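Local coordinates for protein pyridine synthase TbtD (Thermobispora bispora, PDB 5WA4) that probably catalyses the formal [4+2] aza-cycloaddition that builds the pyridine core of the thiopeptide thiomuracin, and binds a leader-peptide fragment of its substrate, at residues E[171-176]-E[225-230]; E[77-82]-E[121-126]; E[261-264]-E[268-271]; E[148-153]-E[247-252]. All blocks are in the same frame, centred on the assembly; numbering follows the deposited sequence.

Contact 1: E[171-176]-E[225-230]; sequences LVVATA and ERLIAV
Val173 reaches from helix 164-178 toward helix 220-235 and meets Val230 at an oblique angle. Its CB lies 3.8 Å from Val230 CG1. One bond further out, CG1 stands anti to the backbone N (chi1 176°), which carries it forward to 3.6 Å from the same Val230 CG1. There it also borders Leu227, whose CG is 4.2 Å from Val173 CG1, and the two side chains lie nearly perpendicular. Leu227 and Val230 are one helical turn apart, so a single valine methyl can settle against both. Next to it Ala174 suits a close approach: its small CB sits 4.1 Å from Val230 CG1, letting the backbones come within 6.2 Å at the CA atoms of Ala174 and Val230. No hydrogen bond spans the pair; apolar side chains, short or branched, fit a seam held by dispersion and the burial of hydrocarbon. Helix 332-352 closes over it, with Ala342 against Val173 and Ala345 and Val349 against Leu227. Arg226 pairs with Asp170 and packs on an apolar side chain of the bound peptide. With the local axes 9.7 Å apart and crossing at -51°, this is helix-on-helix packing within the helical part of this lantibiotic-dehydratase C-terminal-family protein.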
loop_
_atom_site.group_PDB
_atom_site.type_symbol
_atom_site.label_atom_id
_atom_site.label_comp_id
_atom_site.label_asym_id
_atom_site.label_seq_id
_atom_site.Cartn_x
_atom_site.Cartn_y
_atom_site.Cartn_z
ATOM N N LEU E 171 34.400 0.718 -18.653
ATOM C CA LEU E 171 33.956 2.010 -18.125
ATOM C C LEU E 171 33.169 1.866 -16.834
ATOM O O LEU E 171 33.477 2.514 -15.832
ATOM C CB LEU E 171 33.113 2.756 -19.154
ATOM C CG LEU E 171 33.904 3.131 -20.402
ATOM C CD1 LEU E 171 33.079 3.988 -21.369
ATOM C CD2 LEU E 171 35.219 3.795 -20.012
ATOM N N VAL E 172 32.157 1.012 -16.854
ATOM C CA VAL E 172 31.323 0.796 -15.672
ATOM C C VAL E 172 32.154 0.378 -14.456
ATOM O O VAL E 172 32.017 0.948 -13.389
ATOM C CB VAL E 172 30.224 -0.254 -15.974
ATOM C CG1 VAL E 172 29.876 -1.075 -14.758
ATOM C CG2 VAL E 172 29.002 0.424 -16.553
ATOM N N VAL E 173 33.023 -0.607 -14.624
ATOM C CA VAL E 173 33.884 -1.062 -13.532
ATOM C C VAL E 173 34.822 0.051 -13.032
ATOM O O VAL E 173 35.037 0.188 -11.833
ATOM C CB VAL E 173 34.748 -2.283 -13.969
ATOM C CG1 VAL E 173 35.716 -2.697 -12.868
ATOM C CG2 VAL E 173 33.876 -3.457 -14.350
ATOM N N ALA E 174 35.371 0.834 -13.959
ATOM C CA ALA E 174 36.402 1.816 -13.631
ATOM C C ALA E 174 35.836 2.955 -12.781
ATOM O O ALA E 174 36.451 3.377 -11.787
ATOM C CB ALA E 174 37.037 2.366 -14.891
ATOM N N THR E 175 34.662 3.439 -13.181
ATOM C CA THR E 175 33.942 4.448 -12.429
ATOM C C THR E 175 33.622 3.991 -10.993
ATOM O O THR E 175 33.806 4.767 -10.030
ATOM C CB THR E 175 32.662 4.844 -13.162
ATOM O OG1 THR E 175 33.015 5.331 -14.463
ATOM C CG2 THR E 175 31.921 5.940 -12.420
ATOM N N ALA E 176 33.163 2.752 -10.826
ATOM C CA ALA E 176 32.811 2.292 -9.480
ATOM C C ALA E 176 34.040 2.106 -8.628
ATOM O O ALA E 176 33.954 2.180 -7.406
ATOM C CB ALA E 176 32.027 1.006 -9.520
ATOM N N GLU E 225 39.827 -11.636 -14.224
ATOM C CA GLU E 225 41.167 -11.117 -14.447
ATOM C C GLU E 225 41.163 -9.850 -15.319
ATOM O O GLU E 225 42.119 -9.060 -15.267
ATOM C CB GLU E 225 42.077 -12.216 -15.012
ATOM C CG GLU E 225 42.582 -13.145 -13.891
ATOM C CD GLU E 225 43.215 -14.428 -14.395
ATOM O OE1 GLU E 225 43.061 -14.741 -15.596
ATOM O OE2 GLU E 225 43.859 -15.135 -13.588
ATOM N N ARG E 226 40.080 -9.606 -16.059
ATOM C CA ARG E 226 39.925 -8.288 -16.671
ATOM C C ARG E 226 39.464 -7.228 -15.641
ATOM O O ARG E 226 39.813 -6.054 -15.751
ATOM C CB ARG E 226 38.952 -8.329 -17.834
ATOM C CG ARG E 226 39.097 -7.113 -18.691
ATOM C CD ARG E 226 38.056 -7.023 -19.752
ATOM N NE ARG E 226 38.303 -5.846 -20.578
ATOM C CZ ARG E 226 39.203 -5.798 -21.556
ATOM N NH1 ARG E 226 39.950 -6.861 -21.804
ATOM N NH2 ARG E 226 39.360 -4.696 -22.286
ATOM N N LEU E 227 38.700 -7.646 -14.637
ATOM C CA LEU E 227 38.231 -6.720 -13.621
ATOM C C LEU E 227 39.394 -6.294 -12.714
ATOM O O LEU E 227 39.547 -5.117 -12.409
ATOM C CB LEU E 227 37.088 -7.337 -12.810
ATOM C CG LEU E 227 36.592 -6.580 -11.574
ATOM C CD1 LEU E 227 35.089 -6.666 -11.518
ATOM C CD2 LEU E 227 37.177 -7.138 -10.295
ATOM N N ILE E 228 40.214 -7.254 -12.303
ATOM C CA ILE E 228 41.494 -6.952 -11.659
ATOM C C ILE E 228 42.351 -5.991 -12.505
ATOM O O ILE E 228 43.003 -5.095 -11.976
ATOM C CB ILE E 228 42.304 -8.235 -11.396
ATOM C CG1 ILE E 228 41.542 -9.153 -10.443
ATOM C CG2 ILE E 228 43.648 -7.897 -10.792
ATOM C CD1 ILE E 228 42.277 -10.423 -10.113
ATOM N N ALA E 229 42.332 -6.170 -13.821
ATOM C CA ALA E 229 43.133 -5.336 -14.707
ATOM C C ALA E 229 42.519 -3.942 -14.949
ATOM O O ALA E 229 43.255 -2.958 -15.106
ATOM C CB ALA E 229 43.362 -6.060 -16.036
ATOM N N VAL E 230 41.187 -3.857 -14.998
ATOM C CA VAL E 230 40.510 -2.572 -15.205
ATOM C C VAL E 230 40.618 -1.714 -13.955
ATOM O O VAL E 230 40.839 -0.494 -14.027
ATOM C CB VAL E 230 39.022 -2.750 -15.572
ATOM C CG1 VAL E 230 38.213 -1.523 -15.215
ATOM C CG2 VAL E 230 38.900 -3.033 -17.042
#

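Contact 2: E[77-82]-E[121-126]; sequences HVVGGY and NTIHAE
Ile123 plugs the edge strand 123-128 onto helix 64-85 by meeting Val79 and Gly80, a strand-to-helix layer contact of a ferredoxin-like fold, in which a βαββαβ chain lays two helices on a four-stranded antiparallel sheet. Ile123 gives up the most surface. Its CG1 branch leaves beside the backbone N and then runs fully extended (chi2 177°), so that the terminal CD1 alone does the touching, 3.5 Å from Val79 CG1 and 3.8 Å from Val79 CB. The valine's CG1 points away from its own backbone N, and the two side chains meet at a slant. Gly80 completes the seat: with no side chain, it lets the same CD1 approach to 3.8 Å from Gly80 N, and brings the CA atoms of Gly80 and Ile123 within 7.4 Å. A β-branched isoleucine suits the strand, and the short valine gives the helix an apolar face. A turn further along the helix, Leu83 also packs on Ile123. The residues on either side of Ile123 in sequence, Thr122 and His124, pack on Asp16 of strand 9-16. His124 NE2 donates to Thr122 OG1 over 2.7 Å, with the hydroxyl oxygen tilted 33° from the imidazole plane.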
loop_
_atom_site.group_PDB
_atom_site.type_symbol
_atom_site.label_atom_id
_atom_site.label_comp_id
_atom_site.label_asym_id
_atom_site.label_seq_id
_atom_site.Cartn_x
_atom_site.Cartn_y
_atom_site.Cartn_z
ATOM N N HIS E 77 27.070 21.238 -45.079
ATOM C CA HIS E 77 28.023 20.734 -46.060
ATOM C C HIS E 77 28.546 19.337 -45.697
ATOM O O HIS E 77 28.452 18.408 -46.504
ATOM C CB HIS E 77 29.196 21.709 -46.242
ATOM C CG HIS E 77 30.155 21.306 -47.324
ATOM N ND1 HIS E 77 29.750 21.035 -48.616
ATOM C CD2 HIS E 77 31.499 21.133 -47.307
ATOM C CE1 HIS E 77 30.803 20.706 -49.343
ATOM N NE2 HIS E 77 31.876 20.761 -48.575
ATOM N N VAL E 78 29.087 19.183 -44.491
ATOM C CA VAL E 78 29.738 17.929 -44.116
ATOM C C VAL E 78 28.736 16.854 -43.691
ATOM O O VAL E 78 28.930 15.678 -44.000
ATOM C CB VAL E 78 30.753 18.136 -42.971
ATOM C CG1 VAL E 78 31.404 16.806 -42.567
ATOM C CG2 VAL E 78 31.790 19.167 -43.361
ATOM N N VAL E 79 27.671 17.246 -42.983
ATOM C CA VAL E 79 26.634 16.285 -42.589
ATOM C C VAL E 79 25.757 15.996 -43.798
ATOM O O VAL E 79 25.554 14.837 -44.148
ATOM C CB VAL E 79 25.752 16.774 -41.396
ATOM C CG1 VAL E 79 24.721 15.736 -41.030
ATOM C CG2 VAL E 79 26.607 17.065 -40.186
ATOM N N GLY E 80 25.259 17.043 -44.451
ATOM C CA GLY E 80 24.478 16.874 -45.669
ATOM C C GLY E 80 25.237 16.065 -46.712
ATOM O O GLY E 80 24.636 15.346 -47.517
ATOM N N GLY E 81 26.566 16.177 -46.675
ATOM C CA GLY E 81 27.445 15.419 -47.543
ATOM C C GLY E 81 27.432 13.934 -47.249
ATOM O O GLY E 81 27.522 13.109 -48.166
ATOM N N TYR E 82 27.335 13.581 -45.970
ATOM C CA TYR E 82 27.212 12.180 -45.594
ATOM C C TYR E 82 25.873 11.639 -46.066
ATOM O O TYR E 82 25.788 10.526 -46.597
ATOM C CB TYR E 82 27.350 11.995 -44.086
ATOM C CG TYR E 82 27.153 10.565 -43.626
ATOM C CD1 TYR E 82 25.878 10.049 -43.385
ATOM C CD2 TYR E 82 28.242 9.725 -43.436
ATOM C CE1 TYR E 82 25.703 8.744 -42.973
ATOM C CE2 TYR E 82 28.071 8.412 -43.021
ATOM C CZ TYR E 82 26.802 7.928 -42.794
ATOM O OH TYR E 82 26.635 6.630 -42.381
ATOM N N ASN E 121 16.668 11.030 -43.625
ATOM C CA ASN E 121 17.834 11.646 -44.253
ATOM C C ASN E 121 17.793 13.167 -44.410
ATOM O O ASN E 121 18.632 13.720 -45.124
ATOM C CB ASN E 121 18.069 11.021 -45.635
ATOM C CG ASN E 121 18.236 9.529 -45.575
ATOM O OD1 ASN E 121 19.273 9.029 -45.138
ATOM N ND2 ASN E 121 17.212 8.801 -46.016
ATOM N N THR E 122 16.837 13.842 -43.767
ATOM C CA THR E 122 16.810 15.312 -43.766
ATOM C C THR E 122 17.503 15.935 -42.547
ATOM O O THR E 122 17.729 15.269 -41.540
ATOM C CB THR E 122 15.373 15.861 -43.811
ATOM O OG1 THR E 122 14.619 15.324 -42.719
ATOM C CG2 THR E 122 14.705 15.491 -45.106
ATOM N N ILE E 123 17.823 17.225 -42.658
ATOM C CA ILE E 123 18.412 18.014 -41.576
ATOM C C ILE E 123 17.519 19.190 -41.250
ATOM O O ILE E 123 17.231 20.011 -42.114
ATOM C CB ILE E 123 19.813 18.552 -41.938
ATOM C CG1 ILE E 123 20.847 17.430 -41.872
ATOM C CG2 ILE E 123 20.201 19.688 -41.010
ATOM C CD1 ILE E 123 22.246 17.854 -42.277
ATOM N N HIS E 124 17.074 19.275 -40.002
ATOM C CA HIS E 124 16.234 20.389 -39.584
ATOM C C HIS E 124 16.934 21.171 -38.477
ATOM O O HIS E 124 17.458 20.588 -37.521
ATOM C CB HIS E 124 14.870 19.893 -39.110
ATOM C CG HIS E 124 14.180 18.998 -40.086
ATOM N ND1 HIS E 124 13.268 19.466 -41.010
ATOM C CD2 HIS E 124 14.274 17.662 -40.290
ATOM C CE1 HIS E 124 12.824 18.455 -41.737
ATOM N NE2 HIS E 124 13.418 17.349 -41.321
ATOM N N ALA E 125 16.971 22.489 -38.633
ATOM C CA ALA E 125 17.466 23.371 -37.593
ATOM C C ALA E 125 16.295 23.653 -36.660
ATOM O O ALA E 125 15.220 24.047 -37.125
ATOM C CB ALA E 125 18.030 24.654 -38.186
ATOM N N GLU E 126 16.489 23.420 -35.360
ATOM C CA GLU E 126 15.373 23.418 -34.411
ATOM C C GLU E 126 15.380 24.638 -33.494
ATOM O O GLU E 126 14.467 24.828 -32.685
ATOM C CB GLU E 126 15.366 22.119 -33.573
ATOM C CG GLU E 126 14.803 20.873 -34.309
ATOM C CD GLU E 126 14.639 19.649 -33.410
ATOM O OE1 GLU E 126 15.279 19.584 -32.342
ATOM O OE2 GLU E 126 13.855 18.749 -33.762
#

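Contact 3: E[261-264]-E[268-271]; sequences RALL and ELTL
Glu268 N returns to Leu263 O as the chain turns back at the end of helix 244-265, and this hydrogen bond is the firm point of the contact. It spans 2.8 Å from Glu268 N to Leu263 O, is almost straight (166° at the hydrogen), and the donor sits nearly in line with the carbonyl bond. Around it lies the tight part, made of three leucines. Leu269 directs its CB toward the helix, 3.6 Å from Leu264 CD2, while its CD1 lies 4.0 Å from Leu263 CB. Leu269 thus bridges two consecutive helix residues, and leucine suits all three places because its forked chain offers methyls to the neighbouring hydrocarbon while remaining partly exposed. A bond from an N-H five residues on to a carbonyl in the last turn is the 6→1 pattern seen in Schellman motifs, consistent with a C-cap of that kind, which gives the Leu263 carbonyl a donor at the helix end. From the start of helix 135-159, Val135 packs on Leu263 and Glu268, and Arg136 on Leu269. The outer side is looser. Glu268 is exposed and touches a crystal neighbour; its chain bends at chi2 (115°), bringing OE1 only to 4.1 Å from Leu263 CD2, a light contact between carboxylate and methyl. Thr270 grazes Leu264 through a hydroxyl modelled too close to Leu269 O, so its position is doubtful. Leu271 is poorly ordered, and soon after it the chain, from 273 to 305, could not be modelled.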
loop_
_atom_site.group_PDB
_atom_site.type_symbol
_atom_site.label_atom_id
_atom_site.label_comp_id
_atom_site.label_asym_id
_atom_site.label_seq_id
_atom_site.Cartn_x
_atom_site.Cartn_y
_atom_site.Cartn_z
ATOM N N ARG E 261 29.510 17.241 -6.163
ATOM C CA ARG E 261 29.460 17.165 -4.698
ATOM C C ARG E 261 29.407 18.572 -4.109
ATOM O O ARG E 261 28.604 18.857 -3.229
ATOM C CB ARG E 261 30.646 16.400 -4.128
ATOM C CG ARG E 261 30.800 16.534 -2.607
ATOM C CD ARG E 261 32.057 15.822 -2.069
ATOM N NE ARG E 261 33.234 16.690 -2.114
ATOM C CZ ARG E 261 34.460 16.328 -1.735
ATOM N NH1 ARG E 261 34.688 15.105 -1.273
ATOM N NH2 ARG E 261 35.471 17.189 -1.824
ATOM N N ALA E 262 30.252 19.451 -4.624
ATOM C CA ALA E 262 30.128 20.861 -4.355
ATOM C C ALA E 262 28.687 21.352 -4.600
ATOM O O ALA E 262 28.060 21.890 -3.697
ATOM C CB ALA E 262 31.115 21.636 -5.199
ATOM N N LEU E 263 28.154 21.157 -5.803
ATOM C CA LEU E 263 26.776 21.598 -6.132
ATOM C C LEU E 263 25.670 21.090 -5.179
ATOM O O LEU E 263 24.694 21.797 -4.906
ATOM C CB LEU E 263 26.424 21.176 -7.559
ATOM C CG LEU E 263 26.989 22.085 -8.651
ATOM C CD1 LEU E 263 26.719 21.517 -10.035
ATOM C CD2 LEU E 263 26.462 23.508 -8.529
ATOM N N LEU E 264 25.824 19.855 -4.704
ATOM C CA LEU E 264 24.881 19.275 -3.762
ATOM C C LEU E 264 25.025 19.916 -2.389
ATOM O O LEU E 264 24.029 20.317 -1.792
ATOM C CB LEU E 264 25.071 17.759 -3.671
ATOM C CG LEU E 264 24.444 16.989 -4.841
ATOM C CD1 LEU E 264 24.867 15.533 -4.831
ATOM C CD2 LEU E 264 22.948 17.096 -4.778
ATOM N N GLU E 268 22.202 23.122 -4.999
ATOM C CA GLU E 268 21.529 23.195 -6.304
ATOM C C GLU E 268 21.290 21.878 -7.047
ATOM O O GLU E 268 21.228 21.897 -8.274
ATOM C CB GLU E 268 22.279 24.122 -7.240
ATOM C CG GLU E 268 22.051 25.572 -6.954
ATOM C CD GLU E 268 23.317 26.227 -6.497
ATOM O OE1 GLU E 268 24.094 25.498 -5.841
ATOM O OE2 GLU E 268 23.520 27.441 -6.776
ATOM N N LEU E 269 21.123 20.759 -6.338
ATOM C CA LEU E 269 20.637 19.523 -6.976
ATOM C C LEU E 269 20.019 18.586 -5.912
ATOM O O LEU E 269 20.210 18.833 -4.718
ATOM C CB LEU E 269 21.779 18.778 -7.721
ATOM C CG LEU E 269 22.677 19.325 -8.850
ATOM C CD1 LEU E 269 23.900 18.467 -9.035
ATOM C CD2 LEU E 269 21.951 19.482 -10.176
ATOM N N THR E 270 19.243 17.575 -6.346
ATOM C CA THR E 270 19.124 16.235 -5.697
ATOM C C THR E 270 18.111 15.310 -6.418
ATOM O O THR E 270 17.464 14.469 -5.779
ATOM C CB THR E 270 18.714 16.263 -4.183
ATOM O OG1 THR E 270 19.229 17.426 -3.524
ATOM C CG2 THR E 270 19.264 15.025 -3.462
ATOM N N LEU E 271 17.985 15.467 -7.739
ATOM C CA LEU E 271 17.158 14.593 -8.577
ATOM C C LEU E 271 17.995 13.413 -9.143
ATOM O O LEU E 271 17.781 12.285 -8.700
ATOM C CB LEU E 271 16.488 15.425 -9.693
ATOM C CG LEU E 271 15.156 15.066 -10.364
ATOM C CD1 LEU E 271 14.441 16.339 -10.804
ATOM C CD2 LEU E 271 15.385 14.136 -11.555
#

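Contact 4: E[148-153]-E[247-252]; sequences TPSVYH and REWVRR
Ser150 points its hydroxyl at the rim of the Trp249 indole, while beside it Pro149 brings its CG up to the guanidinium of Arg252. The serine OG lies near the plane of the indole, at its edge, 4.1 Å from Trp249 CE3; this is packing, with no hydrogen bond. In Trp249, CG anti to the backbone N (chi1 -176°) carries the indole outward, and chi2 turns its CE3 edge to the serine. The small serine suits a place where a broad ring edge must fit. Arg252 starts out in a similarly extended way but bends at chi3 (-98°), bringing NH1 to 3.5 Å from Pro149 CG. The proline approaches the guanidinium plane obliquely. Ser150 OG lies at the guanidinium edge, too distant to bond. Over one face of that group stands Glu248, whose OE1 is 3.5 Å from Arg252 NH1: the charges attract, although no N-H is directed at the oxygen. Proline, lacking an amide hydrogen, fits the kink of helix 135-159, where two backbone nitrogens have no bond to the preceding turn. The helices run almost antiparallel (163°), with local axes 11.0 Å apart, wide enough for these side chains to interpose. Helix 307-328 packs against both: its His324 stacks on Trp249 and touches Ser150, and its Thr321, with Thr175, takes up Trp249 NE1. On the far side of helix 135-159, Tyr152 packs on helix 22-35 and on Phe46 of strand 44-49, tying this helical region to the sheet.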
loop_
_atom_site.group_PDB
_atom_site.type_symbol
_atom_site.label_atom_id
_atom_site.label_comp_id
_atom_site.label_asym_id
_atom_site.label_seq_id
_atom_site.Cartn_x
_atom_site.Cartn_y
_atom_site.Cartn_z
ATOM N N THR E 148 32.868 13.654 -25.541
ATOM C CA THR E 148 32.762 13.367 -26.963
ATOM C C THR E 148 33.971 12.635 -27.611
ATOM O O THR E 148 33.773 11.692 -28.400
ATOM C CB THR E 148 32.506 14.638 -27.711
ATOM O OG1 THR E 148 31.179 15.076 -27.407
ATOM C CG2 THR E 148 32.629 14.401 -29.183
ATOM N N PRO E 149 35.220 13.045 -27.294
ATOM C CA PRO E 149 36.307 12.224 -27.851
ATOM C C PRO E 149 36.343 10.818 -27.266
ATOM O O PRO E 149 37.008 9.947 -27.826
ATOM C CB PRO E 149 37.585 13.002 -27.470
ATOM C CG PRO E 149 37.174 13.942 -26.391
ATOM C CD PRO E 149 35.733 14.272 -26.660
ATOM N N SER E 150 35.656 10.595 -26.153
ATOM C CA SER E 150 35.570 9.244 -25.614
ATOM C C SER E 150 34.545 8.435 -26.405
ATOM O O SER E 150 34.573 7.190 -26.407
ATOM C CB SER E 150 35.210 9.258 -24.124
ATOM O OG SER E 150 36.374 9.335 -23.332
ATOM N N VAL E 151 33.642 9.150 -27.072
ATOM C CA VAL E 151 32.669 8.505 -27.923
ATOM C C VAL E 151 33.369 7.961 -29.167
ATOM O O VAL E 151 33.348 6.746 -29.401
ATOM C CB VAL E 151 31.549 9.450 -28.310
ATOM C CG1 VAL E 151 30.612 8.786 -29.281
ATOM C CG2 VAL E 151 30.787 9.846 -27.071
ATOM N N TYR E 152 33.998 8.855 -29.935
ATOM C CA TYR E 152 34.720 8.498 -31.159
ATOM C C TYR E 152 35.674 7.314 -30.975
ATOM O O TYR E 152 35.612 6.316 -31.711
ATOM C CB TYR E 152 35.504 9.691 -31.668
ATOM C CG TYR E 152 34.665 10.909 -31.932
ATOM C CD1 TYR E 152 33.442 10.803 -32.565
ATOM C CD2 TYR E 152 35.100 12.181 -31.550
ATOM C CE1 TYR E 152 32.664 11.925 -32.814
ATOM C CE2 TYR E 152 34.330 13.313 -31.804
ATOM C CZ TYR E 152 33.113 13.172 -32.432
ATOM O OH TYR E 152 32.334 14.264 -32.697
ATOM N N HIS E 153 36.543 7.437 -29.978
ATOM C CA HIS E 153 37.464 6.371 -29.592
ATOM C C HIS E 153 36.728 5.045 -29.426
ATOM O O HIS E 153 37.145 4.030 -29.978
ATOM C CB HIS E 153 38.185 6.749 -28.299
ATOM C CG HIS E 153 39.330 5.850 -27.948
ATOM N ND1 HIS E 153 39.174 4.704 -27.194
ATOM C CD2 HIS E 153 40.655 5.951 -28.206
ATOM C CE1 HIS E 153 40.352 4.134 -27.013
ATOM N NE2 HIS E 153 41.268 4.869 -27.619
ATOM N N ARG E 247 41.863 5.044 -18.201
ATOM C CA ARG E 247 42.542 6.148 -17.555
ATOM C C ARG E 247 41.965 7.488 -17.939
ATOM O O ARG E 247 41.820 8.365 -17.080
ATOM C CB ARG E 247 44.047 6.130 -17.847
ATOM C CG ARG E 247 44.680 5.167 -16.945
ATOM C CD ARG E 247 45.466 5.876 -15.853
ATOM N NE ARG E 247 45.215 5.093 -14.645
ATOM C CZ ARG E 247 45.514 5.455 -13.398
ATOM N NH1 ARG E 247 46.141 6.589 -13.146
ATOM N NH2 ARG E 247 45.171 4.679 -12.385
ATOM N N GLU E 248 41.591 7.672 -19.198
ATOM C CA GLU E 248 41.072 8.986 -19.487
ATOM C C GLU E 248 39.648 9.106 -19.039
ATOM O O GLU E 248 39.208 10.207 -18.713
ATOM C CB GLU E 248 41.184 9.376 -20.946
ATOM C CG GLU E 248 42.469 10.113 -21.113
ATOM C CD GLU E 248 42.304 11.534 -21.632
ATOM O OE1 GLU E 248 41.159 11.960 -21.928
ATOM O OE2 GLU E 248 43.337 12.249 -21.641
ATOM N N TRP E 249 38.938 7.988 -18.979
ATOM C CA TRP E 249 37.575 8.038 -18.504
ATOM C C TRP E 249 37.588 8.562 -17.092
ATOM O O TRP E 249 36.947 9.572 -16.819
ATOM C CB TRP E 249 36.892 6.678 -18.552
ATOM C CG TRP E 249 35.442 6.772 -18.138
ATOM C CD1 TRP E 249 34.853 6.202 -17.031
ATOM C CD2 TRP E 249 34.404 7.504 -18.807
ATOM N NE1 TRP E 249 33.510 6.528 -16.996
ATOM C CE2 TRP E 249 33.219 7.325 -18.071
ATOM C CE3 TRP E 249 34.366 8.290 -19.953
ATOM C CZ2 TRP E 249 32.025 7.898 -18.448
ATOM C CZ3 TRP E 249 33.171 8.858 -20.325
ATOM C CH2 TRP E 249 32.021 8.663 -19.581
ATOM N N VAL E 250 38.295 7.866 -16.205
ATOM C CA VAL E 250 38.373 8.283 -14.812
ATOM C C VAL E 250 38.788 9.750 -14.688
ATOM O O VAL E 250 38.068 10.569 -14.112
ATOM C CB VAL E 250 39.357 7.433 -14.021
ATOM C CG1 VAL E 250 39.586 8.069 -12.652
ATOM C CG2 VAL E 250 38.838 6.006 -13.880
ATOM N N ARG E 251 39.919 10.084 -15.298
ATOM C CA ARG E 251 40.523 11.410 -15.185
ATOM C C ARG E 251 39.580 12.564 -15.562
ATOM O O ARG E 251 39.739 13.695 -15.096
ATOM C CB ARG E 251 41.783 11.460 -16.049
ATOM C CG ARG E 251 42.530 12.731 -15.947
ATOM C CD ARG E 251 43.518 12.883 -17.044
ATOM N NE ARG E 251 44.100 11.603 -17.347
ATOM C CZ ARG E 251 44.393 11.198 -18.577
ATOM N NH1 ARG E 251 44.245 12.021 -19.613
ATOM N NH2 ARG E 251 44.916 9.995 -18.750
ATOM N N ARG E 252 38.584 12.250 -16.372
ATOM C CA ARG E 252 37.660 13.204 -16.968
ATOM C C ARG E 252 36.370 13.256 -16.153
ATOM O O ARG E 252 35.540 14.157 -16.311
ATOM C CB ARG E 252 37.366 12.786 -18.414
ATOM C CG ARG E 252 36.461 13.682 -19.229
ATOM C CD ARG E 252 36.800 13.504 -20.716
ATOM N NE ARG E 252 37.697 14.545 -21.235
ATOM C CZ ARG E 252 38.358 14.469 -22.389
ATOM N NH1 ARG E 252 38.247 13.381 -23.147
ATOM N NH2 ARG E 252 39.141 15.473 -22.780
#

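In the fold
Contacts 1 and 4 touch through Trp249: their centres are about 15 Å apart, and Thr175 OG1 lies 2.8 Å from Trp249 NE1, a probable hydrogen bond, while Leu171 packs on the indole. Contact 3 shares helix 244-265 with contact 4, its centre about 24 Å from that of contact 4, near the helix end. These three belong to the helical part of the chain, segment 225-230 reaching the bound peptide through Arg226. Contact 2 stands apart in the sheet-containing part, its centre about 26 Å from that of contact 4 and 38 Å from that of contact 1, across the chain's centre. Helix 135-159, following strand 123-128, leads from contact 2 to contact 4.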